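Local coordinates for acidocalcisomal pyrophosphatase (Trypanosoma cruzi, PDB 5CUV), which probably hydrolyses inorganic diphosphate to phosphate, using magnesium as its cofactor, at residues G93-E101 and M119-I130. Sequence-based numbering, arbitrary orientation.
Sequences GYLEERKIE and MKSEINAIDGHI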
ATOM      1  N   GLY A  93      -3.475  17.846 -60.157  1.00 59.21           N
ATOM      2  CA  GLY A  93      -4.639  18.730 -60.022  1.00 56.04           C
ATOM      3  C   GLY A  93      -6.022  18.090 -59.906  1.00 53.81           C
ATOM      4  O   GLY A  93      -7.037  18.794 -59.823  1.00 54.36           O
ATOM      5  N   TYR A  94      -6.081  16.768 -59.888  1.00 51.36           N
ATOM      6  CA  TYR A  94      -7.360  16.084 -59.808  1.00 49.82           C
ATOM      7  C   TYR A  94      -6.964  14.662 -59.507  1.00 48.40           C
ATOM      8  O   TYR A  94      -5.773  14.366 -59.511  1.00 47.88           O
ATOM      9  CB  TYR A  94      -8.080  16.160 -61.168  1.00 51.45           C
ATOM     10  CG  TYR A  94      -7.373  15.375 -62.282  1.00 52.26           C
ATOM     11  CD1 TYR A  94      -7.434  13.980 -62.317  1.00 52.52           C
ATOM     12  CD2 TYR A  94      -6.518  16.010 -63.186  1.00 52.48           C
ATOM     13  CE1 TYR A  94      -6.660  13.247 -63.185  1.00 52.89           C
ATOM     14  CE2 TYR A  94      -5.736  15.276 -64.062  1.00 53.19           C
ATOM     15  CZ  TYR A  94      -5.807  13.890 -64.050  1.00 53.74           C
ATOM     16  OH  TYR A  94      -4.988  13.125 -64.868  1.00 55.08           O
ATOM     17  N   LEU A  95      -7.949  13.797 -59.256  1.00 47.30           N
ATOM     18  CA  LEU A  95      -7.700  12.374 -58.977  1.00 46.92           C
ATOM     19  C   LEU A  95      -8.636  11.402 -59.714  1.00 47.94           C
ATOM     20  O   LEU A  95      -9.793  11.733 -59.991  1.00 47.67           O
ATOM     21  CB  LEU A  95      -7.847  12.091 -57.486  1.00 45.67           C
ATOM     22  CG  LEU A  95      -6.748  12.503 -56.537  1.00 44.15           C
ATOM     23  CD1 LEU A  95      -7.271  12.320 -55.148  1.00 42.86           C
ATOM     24  CD2 LEU A  95      -5.502  11.691 -56.797  1.00 42.84           C
ATOM     25  N   GLU A  96      -8.144  10.199 -60.004  1.00 48.69           N
ATOM     26  CA  GLU A  96      -8.983   9.201 -60.648  1.00 49.81           C
ATOM     27  C   GLU A  96      -9.989   8.717 -59.602  1.00 49.50           C
ATOM     28  O   GLU A  96      -9.685   8.663 -58.424  1.00 48.67           O
ATOM     29  CB  GLU A  96      -8.141   8.031 -61.182  1.00 51.73           C
ATOM     30  CG  GLU A  96      -6.960   8.494 -62.098  1.00 54.79           C
ATOM     31  CD  GLU A  96      -6.160   7.347 -62.773  1.00 56.57           C
ATOM     32  OE1 GLU A  96      -6.347   6.141 -62.416  1.00 57.14           O
ATOM     33  OE2 GLU A  96      -5.327   7.681 -63.667  1.00 56.45           O
ATOM     34  N   GLU A  97     -11.191   8.370 -60.044  1.00 49.47           N
ATOM     35  CA  GLU A  97     -12.238   7.925 -59.154  1.00 49.11           C
ATOM     36  C   GLU A  97     -11.899   6.718 -58.294  1.00 49.17           C
ATOM     37  O   GLU A  97     -12.661   6.364 -57.402  1.00 49.88           O
ATOM     38  CB  GLU A  97     -13.494   7.622 -59.967  1.00 50.32           C
ATOM     39  CG  GLU A  97     -14.037   8.817 -60.778  1.00 52.41           C
ATOM     40  CD  GLU A  97     -15.192   8.417 -61.720  1.00 53.40           C
ATOM     41  OE1 GLU A  97     -16.030   9.297 -62.080  1.00 52.46           O
ATOM     42  OE2 GLU A  97     -15.242   7.216 -62.103  1.00 53.22           O
ATOM     43  N   ARG A  98     -10.778   6.061 -58.556  1.00 49.49           N
ATOM     44  CA  ARG A  98     -10.426   4.874 -57.775  1.00 49.57           C
ATOM     45  C   ARG A  98      -9.654   5.372 -56.538  1.00 48.71           C
ATOM     46  O   ARG A  98      -9.601   4.702 -55.502  1.00 47.50           O
ATOM     47  CB  ARG A  98      -9.569   3.895 -58.624  1.00 50.46           C
ATOM     48  CG  ARG A  98      -8.069   4.283 -58.665  1.00 53.32           C
ATOM     49  CD  ARG A  98      -7.340   4.189 -60.024  1.00 53.98           C
ATOM     50  NE  ARG A  98      -6.754   2.876 -60.279  1.00 54.67           N
ATOM     51  CZ  ARG A  98      -5.705   2.671 -61.071  1.00 54.84           C
ATOM     52  NH1 ARG A  98      -5.114   3.689 -61.689  1.00 54.15           N
ATOM     53  NH2 ARG A  98      -5.260   1.435 -61.258  1.00 55.67           N
ATOM     54  N   LYS A  99      -9.072   6.562 -56.665  1.00 47.96           N
ATOM     55  CA  LYS A  99      -8.305   7.150 -55.586  1.00 47.98           C
ATOM     56  C   LYS A  99      -9.275   7.811 -54.650  1.00 47.53           C
ATOM     57  O   LYS A  99      -9.273   7.541 -53.460  1.00 48.01           O
ATOM     58  CB  LYS A  99      -7.299   8.156 -56.125  1.00 49.04           C
ATOM     59  CG  LYS A  99      -5.939   7.544 -56.310  1.00 51.05           C
ATOM     60  CD  LYS A  99      -5.536   6.759 -55.066  1.00 53.75           C
ATOM     61  CE  LYS A  99      -4.184   6.081 -55.251  1.00 55.02           C
ATOM     62  NZ  LYS A  99      -4.230   5.205 -56.483  1.00 57.24           N
ATOM     63  N   ILE A 100     -10.100   8.688 -55.193  1.00 46.67           N
ATOM     64  CA  ILE A 100     -11.132   9.354 -54.423  1.00 46.26           C
ATOM     65  C   ILE A 100     -11.869   8.277 -53.585  1.00 47.17           C
ATOM     66  O   ILE A 100     -12.331   8.549 -52.486  1.00 46.64           O
ATOM     67  CB  ILE A 100     -12.170  10.029 -55.370  1.00 45.16           C
ATOM     68  CG1 ILE A 100     -11.528  11.222 -56.103  1.00 44.07           C
ATOM     69  CG2 ILE A 100     -13.446  10.328 -54.588  1.00 44.12           C
ATOM     70  CD1 ILE A 100     -11.889  12.582 -55.571  1.00 44.03           C
ATOM     71  N   GLU A 101     -11.983   7.058 -54.103  1.00 47.95           N
ATOM     72  CA  GLU A 101     -12.669   6.005 -53.359  1.00 49.45           C
ATOM     73  C   GLU A 101     -11.798   5.460 -52.212  1.00 50.21           C
ATOM     74  O   GLU A 101     -12.330   5.043 -51.180  1.00 49.93           O
ATOM     75  CB  GLU A 101     -13.070   4.872 -54.303  1.00 49.84           C
ATOM     76  CG  GLU A 101     -13.685   3.632 -53.646  1.00 51.11           C
ATOM     77  CD  GLU A 101     -13.840   2.439 -54.635  1.00 52.96           C
ATOM     78  OE1 GLU A 101     -14.490   2.620 -55.710  1.00 51.84           O
ATOM     79  OE2 GLU A 101     -13.312   1.325 -54.324  1.00 53.58           O
HETATM   80  N   MSE A 119     -21.730   8.395 -56.175  1.00 59.67           N
HETATM   81  CA  MSE A 119     -20.776   9.408 -56.355  1.00 59.95           C
HETATM   82  C   MSE A 119     -20.358   9.734 -57.713  1.00 57.99           C
HETATM   83  O   MSE A 119     -20.172  10.792 -58.051  1.00 56.92           O
HETATM   84  CB  MSE A 119     -19.610   8.789 -55.719  1.00 63.15           C
HETATM   85  CG  MSE A 119     -18.346   9.566 -55.431  1.00 68.37           C
HETATM   86 SE   MSE A 119     -16.959   9.255 -56.652  1.00 77.14          SE
HETATM   87  CE  MSE A 119     -16.038   7.711 -56.332  1.00 75.12           C
ATOM     88  N   LYS A 120     -20.148   8.775 -58.507  1.00 56.34           N
ATOM     89  CA  LYS A 120     -19.809   9.008 -59.911  1.00 54.59           C
ATOM     90  C   LYS A 120     -20.967   9.755 -60.570  1.00 53.28           C
ATOM     91  O   LYS A 120     -20.774  10.791 -61.204  1.00 52.60           O
ATOM     92  CB  LYS A 120     -19.549   7.692 -60.670  1.00 53.83           C
ATOM     93  CG  LYS A 120     -18.333   6.941 -60.198  1.00 53.14           C
ATOM     94  CD  LYS A 120     -18.099   5.707 -61.001  1.00 53.14           C
ATOM     95  CE  LYS A 120     -16.797   5.052 -60.545  1.00 53.52           C
ATOM     96  NZ  LYS A 120     -16.744   3.549 -60.741  1.00 53.95           N
ATOM     97  N   SER A 121     -22.174   9.221 -60.417  1.00 53.09           N
ATOM     98  CA  SER A 121     -23.366   9.842 -60.984  1.00 52.83           C
ATOM     99  C   SER A 121     -23.427  11.335 -60.598  1.00 53.43           C
ATOM    100  O   SER A 121     -23.666  12.191 -61.437  1.00 52.98           O
ATOM    101  CB  SER A 121     -24.577   9.110 -60.477  1.00 51.60           C
ATOM    102  OG  SER A 121     -25.716   9.622 -61.096  1.00 52.65           O
ATOM    103  N   GLU A 122     -23.176  11.623 -59.320  1.00 54.33           N
ATOM    104  CA  GLU A 122     -23.144  12.972 -58.760  1.00 54.55           C
ATOM    105  C   GLU A 122     -22.103  13.843 -59.420  1.00 54.05           C
ATOM    106  O   GLU A 122     -22.373  14.989 -59.781  1.00 53.78           O
ATOM    107  CB  GLU A 122     -22.785  12.934 -57.277  1.00 57.10           C
ATOM    108  CG  GLU A 122     -23.792  12.278 -56.368  1.00 60.39           C
ATOM    109  CD  GLU A 122     -25.031  13.096 -56.245  1.00 62.09           C
ATOM    110  OE1 GLU A 122     -24.922  14.236 -55.719  1.00 62.85           O
ATOM    111  OE2 GLU A 122     -26.091  12.596 -56.691  1.00 63.61           O
ATOM    112  N   ILE A 123     -20.885  13.326 -59.517  1.00 53.93           N
ATOM    113  CA  ILE A 123     -19.820  14.101 -60.123  1.00 54.27           C
ATOM    114  C   ILE A 123     -19.916  14.044 -61.639  1.00 54.31           C
ATOM    115  O   ILE A 123     -19.437  14.944 -62.339  1.00 54.99           O
ATOM    116  CB  ILE A 123     -18.430  13.615 -59.692  1.00 53.88           C
ATOM    117  CG1 ILE A 123     -18.395  13.416 -58.181  1.00 54.70           C
ATOM    118  CG2 ILE A 123     -17.386  14.673 -60.056  1.00 52.77           C
ATOM    119  CD1 ILE A 123     -17.935  14.671 -57.407  1.00 57.14           C
ATOM    120  N   ASN A 124     -20.546  13.004 -62.153  1.00 54.10           N
ATOM    121  CA  ASN A 124     -20.679  12.883 -63.581  1.00 55.09           C
ATOM    122  C   ASN A 124     -19.399  13.373 -64.282  1.00 54.97           C
ATOM    123  O   ASN A 124     -19.422  14.335 -65.050  1.00 55.56           O
ATOM    124  CB  ASN A 124     -21.899  13.688 -64.033  1.00 56.97           C
ATOM    125  CG  ASN A 124     -22.240  13.474 -65.504  1.00 59.05           C
ATOM    126  OD1 ASN A 124     -22.029  12.371 -66.078  1.00 61.06           O
ATOM    127  ND2 ASN A 124     -22.792  14.516 -66.124  1.00 58.54           N
ATOM    128  N   ALA A 125     -18.277  12.722 -63.983  1.00 54.47           N
ATOM    129  CA  ALA A 125     -16.991  13.073 -64.590  1.00 53.16           C
ATOM    130  C   ALA A 125     -16.637  12.042 -65.696  1.00 52.61           C
ATOM    131  O   ALA A 125     -15.852  11.104 -65.488  1.00 52.42           O
ATOM    132  CB  ALA A 125     -15.927  13.089 -63.522  1.00 53.30           C
ATOM    133  N   ILE A 126     -17.226  12.237 -66.869  1.00 51.20           N
ATOM    134  CA  ILE A 126     -17.053  11.346 -68.001  1.00 50.12           C
ATOM    135  C   ILE A 126     -15.638  10.770 -68.180  1.00 49.50           C
ATOM    136  O   ILE A 126     -15.490   9.602 -68.539  1.00 49.28           O
ATOM    137  CB  ILE A 126     -17.483  12.054 -69.259  1.00 50.62           C
ATOM    138  CG1 ILE A 126     -18.217  11.102 -70.188  1.00 50.39           C
ATOM    139  CG2 ILE A 126     -16.268  12.677 -69.927  1.00 51.42           C
ATOM    140  CD1 ILE A 126     -18.376  11.681 -71.603  1.00 49.97           C
ATOM    141  N   ASP A 127     -14.603  11.561 -67.913  1.00 49.21           N
ATOM    142  CA  ASP A 127     -13.232  11.064 -68.054  1.00 49.32           C
ATOM    143  C   ASP A 127     -12.682  10.442 -66.739  1.00 49.32           C
ATOM    144  O   ASP A 127     -11.584   9.856 -66.708  1.00 47.74           O
ATOM    145  CB  ASP A 127     -12.318  12.193 -68.565  1.00 50.04           C
ATOM    146  CG  ASP A 127     -12.012  13.234 -67.506  1.00 51.27           C
ATOM    147  OD1 ASP A 127     -12.960  13.623 -66.790  1.00 52.47           O
ATOM    148  OD2 ASP A 127     -10.840  13.669 -67.406  1.00 50.94           O
ATOM    149  N   GLY A 128     -13.469  10.564 -65.660  1.00 49.47           N
ATOM    150  CA  GLY A 128     -13.108   9.988 -64.363  1.00 49.40           C
ATOM    151  C   GLY A 128     -12.080  10.790 -63.587  1.00 49.08           C
ATOM    152  O   GLY A 128     -11.493  10.322 -62.613  1.00 48.25           O
ATOM    153  N   HIS A 129     -11.878  12.009 -64.047  1.00 48.55           N
ATOM    154  CA  HIS A 129     -10.938  12.900 -63.440  1.00 49.46           C
ATOM    155  C   HIS A 129     -11.736  13.772 -62.475  1.00 49.28           C
ATOM    156  O   HIS A 129     -12.597  14.559 -62.887  1.00 49.78           O
ATOM    157  CB  HIS A 129     -10.250  13.729 -64.546  1.00 50.76           C
ATOM    158  CG  HIS A 129      -9.204  12.971 -65.319  1.00 51.55           C
ATOM    159  ND1 HIS A 129      -8.215  13.602 -66.052  1.00 52.05           N
ATOM    160  CD2 HIS A 129      -8.945  11.643 -65.405  1.00 51.39           C
ATOM    161  CE1 HIS A 129      -7.387  12.696 -66.545  1.00 51.36           C
ATOM    162  NE2 HIS A 129      -7.807  11.500 -66.165  1.00 52.04           N
ATOM    163  N   ILE A 130     -11.462  13.635 -61.180  1.00 48.94           N
ATOM    164  CA  ILE A 130     -12.212  14.410 -60.193  1.00 46.67           C
ATOM    165  C   ILE A 130     -11.437  15.506 -59.498  1.00 45.75           C
ATOM    166  O   ILE A 130     -10.428  15.269 -58.840  1.00 45.13           O
ATOM    167  CB  ILE A 130     -12.813  13.497 -59.167  1.00 46.57           C
ATOM    168  CG1 ILE A 130     -13.522  12.344 -59.872  1.00 47.39           C
ATOM    169  CG2 ILE A 130     -13.798  14.257 -58.336  1.00 46.21           C
ATOM    170  CD1 ILE A 130     -14.316  11.472 -58.937  1.00 49.29           C
TER
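Y94 swings its ring out between its own backbone N and carbonyl carbon (chi1 67°), while H129 sends CG back beside its backbone N (chi1 -76°), and the two rings lie nearly parallel, face to face and displaced. They form an offset stack with centroids 3.9 Å apart and planes tilted by 14°. CE1 of Y94 lies over the middle of the imidazole, and H129 CB adds a CH-pi contact over the same phenol ring, 4.0 Å from its centroid. Next to this pair the backbones run antiparallel: L95 and I130 are a hydrogen-bonded pair, with L95 N to I130 O at 2.9 Å and I130 N to L95 O at 2.8 Å. E96 faces H129 as the neighbouring non-hydrogen-bonded pair. A short two-stranded ladder joining two helix-loop-helix units is characteristic of paired EF-hands, and the helices flanking each strand here are consistent with such a pair; the module stands far from the magnesium and malate sites. Past the strand, E97 N gives a weak bond to G128 O. The extended E97 side chain packs its CG on I130 CD1, crossing it at about a right angle, then passes G128 CA and reaches K120. There its OE2 comes against CD and CE of the lysine, the two chains crossing at a slant; OE2 and K120 NZ stay 4.2 Å apart, opposite charges that do not close into a salt bridge. On the ladder face carrying I130, I100 CD1 packs on I130 CG2 at 3.8 Å. The bent chain of M119, a selenomethionine, brings CE to I100 CG2 at 4.1 Å. F84 of helix 73-87 and F135 of helix 132-141 also touch I100, and W138 of that second helix touches M119.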